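Local coordinates for protein geranyltranstransferase (Agrobacterium tumefaciens, PDB 2H8O) that probably condenses geranyl diphosphate with isopentenyl diphosphate to form farnesyl diphosphate, at residues R246-F250 against L312-Y316. Residue numbers count along the deposited sequence, not the author numbering.
Sequences RLRLF and LLAPY
Residues 246-250 form one turn of helix 241-267, closed by Phe250 N to Arg246 O at 2.9 Å. The contact belongs to the all-helical isoprenoid synthase fold of polyprenyl synthetases and joins helix 241-267 to the end of helix 295-312 and the 3-10 segment that follows. Its centre lies about 18 Å from the centre of the chain. Residues 312-316 run from the end of helix 295-312 into a short 3-10 turn, where Tyr316 N bonds to Leu313 O at 3.1 Å. Leu313 is the first residue to leave helical angles (phi/psi -100/6). The backbones come nearest at Phe250 and Leu312, whose CA atoms are 6.5 Å apart. Leu312 (m, t) lays CD1 against the helical turn, 3.6 Å from Phe250 N and 4.0 Å from Leu249 CB. Phe250, with chi1 t, offers one ring face to Leu313 (m, t), whose CD1 makes a CH-pi contact 3.8 Å from the ring centroid. Leu323 of helix 321-331 packs on both Phe250 and Leu313. Leu247 CD2 lies 4.4 Å from Leu313 CD2. The Tyr316 hydroxyl is hydrogen-bonded to Glu243, one turn before Leu247 on the same helix. Arg246 (t, t, m) passes the Tyr316 ring edge, with Arg246 CD 3.8 Å from Tyr316 CE2. Pro315 CG sits over one guanidinium face. Near the guanidinium plane, Arg246 NH1 donates a hydrogen bond to the carbonyl at the helix end, Leu312 O, at 2.8 Å, with an N-H...O angle of 160°.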
loop_
_atom_site.group_PDB
_atom_site.type_symbol
_atom_site.label_atom_id
_atom_site.label_comp_id
_atom_site.label_asym_id
_atom_site.label_seq_id
_atom_site.Cartn_x
_atom_site.Cartn_y
_atom_site.Cartn_z
ATOM N N ARG A 246 19.030 -5.642 17.822
ATOM C CA ARG A 246 18.648 -6.587 18.871
ATOM C C ARG A 246 17.150 -6.919 18.751
ATOM O O ARG A 246 16.755 -8.097 18.768
ATOM C CB ARG A 246 18.954 -6.008 20.253
ATOM C CG ARG A 246 18.608 -6.929 21.415
ATOM C CD ARG A 246 19.194 -6.430 22.748
ATOM N NE ARG A 246 20.666 -6.358 22.654
ATOM C CZ ARG A 246 21.519 -7.375 22.844
ATOM N NH1 ARG A 246 21.105 -8.585 23.216
ATOM N NH2 ARG A 246 22.824 -7.176 22.689
ATOM N N LEU A 247 16.324 -5.886 18.637
ATOM C CA LEU A 247 14.871 -6.121 18.544
ATOM C C LEU A 247 14.473 -6.801 17.235
ATOM O O LEU A 247 13.593 -7.661 17.236
ATOM C CB LEU A 247 14.064 -4.843 18.816
ATOM C CG LEU A 247 13.664 -4.632 20.284
ATOM C CD1 LEU A 247 12.636 -5.670 20.725
ATOM C CD2 LEU A 247 14.868 -4.665 21.224
ATOM N N ARG A 248 15.125 -6.437 16.135
ATOM C CA ARG A 248 14.979 -7.172 14.866
ATOM C C ARG A 248 15.275 -8.683 15.031
ATOM O O ARG A 248 14.466 -9.599 14.640
ATOM C CB ARG A 248 15.870 -6.524 13.792
ATOM C CG ARG A 248 15.711 -7.098 12.406
ATOM C CD ARG A 248 16.776 -6.528 11.475
ATOM N NE ARG A 248 16.806 -7.167 10.164
ATOM C CZ ARG A 248 16.002 -6.868 9.150
ATOM N NH1 ARG A 248 15.076 -5.932 9.281
ATOM N NH2 ARG A 248 16.129 -7.512 7.985
ATOM N N LEU A 249 16.424 -8.979 15.608
ATOM C CA LEU A 249 16.786 -10.365 15.815
ATOM C C LEU A 249 15.760 -11.078 16.688
ATOM O O LEU A 249 15.384 -12.225 16.407
ATOM C CB LEU A 249 18.176 -10.472 16.445
ATOM C CG LEU A 249 19.454 -10.217 15.690
ATOM C CD1 LEU A 249 20.584 -10.655 16.606
ATOM C CD2 LEU A 249 19.513 -10.985 14.383
ATOM N N PHE A 250 15.309 -10.412 17.745
ATOM C CA PHE A 250 14.263 -10.970 18.605
ATOM C C PHE A 250 13.017 -11.286 17.760
ATOM O O PHE A 250 12.417 -12.361 17.870
ATOM C CB PHE A 250 13.915 -10.005 19.742
ATOM C CG PHE A 250 12.829 -10.511 20.643
ATOM C CD1 PHE A 250 13.096 -11.418 21.663
ATOM C CD2 PHE A 250 11.522 -10.102 20.461
ATOM C CE1 PHE A 250 12.070 -11.879 22.487
ATOM C CE2 PHE A 250 10.504 -10.576 21.266
ATOM C CZ PHE A 250 10.779 -11.456 22.278
ATOM N N LEU A 312 18.414 -12.667 24.135
ATOM C CA LEU A 312 18.531 -11.383 23.456
ATOM C C LEU A 312 18.032 -10.244 24.307
ATOM O O LEU A 312 18.546 -9.145 24.220
ATOM C CB LEU A 312 17.778 -11.375 22.117
ATOM C CG LEU A 312 18.462 -12.118 20.981
ATOM C CD1 LEU A 312 17.480 -12.427 19.831
ATOM C CD2 LEU A 312 19.658 -11.299 20.476
ATOM N N LEU A 313 17.013 -10.500 25.126
ATOM C CA LEU A 313 16.429 -9.435 25.930
ATOM C C LEU A 313 16.913 -9.414 27.372
ATOM O O LEU A 313 16.425 -8.607 28.171
ATOM C CB LEU A 313 14.904 -9.556 25.912
ATOM C CG LEU A 313 14.270 -9.424 24.530
ATOM C CD1 LEU A 313 12.730 -9.252 24.661
ATOM C CD2 LEU A 313 14.884 -8.294 23.676
ATOM N N ALA A 314 17.876 -10.273 27.692
ATOM C CA ALA A 314 18.460 -10.343 29.026
ATOM C C ALA A 314 18.878 -8.983 29.558
ATOM O O ALA A 314 18.651 -8.697 30.740
ATOM C CB ALA A 314 19.664 -11.287 29.022
ATOM N N PRO A 315 19.502 -8.138 28.715
ATOM C CA PRO A 315 20.004 -6.874 29.276
ATOM C C PRO A 315 18.940 -5.937 29.857
ATOM O O PRO A 315 19.281 -5.048 30.640
ATOM C CB PRO A 315 20.696 -6.207 28.080
ATOM C CG PRO A 315 21.036 -7.323 27.173
ATOM C CD PRO A 315 19.873 -8.268 27.294
ATOM N N TYR A 316 17.675 -6.130 29.487
ATOM C CA TYR A 316 16.585 -5.291 29.987
ATOM C C TYR A 316 15.982 -5.783 31.297
ATOM O O TYR A 316 15.104 -5.115 31.838
ATOM C CB TYR A 316 15.481 -5.158 28.928
ATOM C CG TYR A 316 16.013 -4.582 27.651
ATOM C CD1 TYR A 316 16.147 -3.205 27.479
ATOM C CD2 TYR A 316 16.415 -5.419 26.619
ATOM C CE1 TYR A 316 16.672 -2.682 26.293
ATOM C CE2 TYR A 316 16.935 -4.908 25.449
ATOM C CZ TYR A 316 17.071 -3.543 25.296
ATOM O OH TYR A 316 17.596 -3.079 24.110
#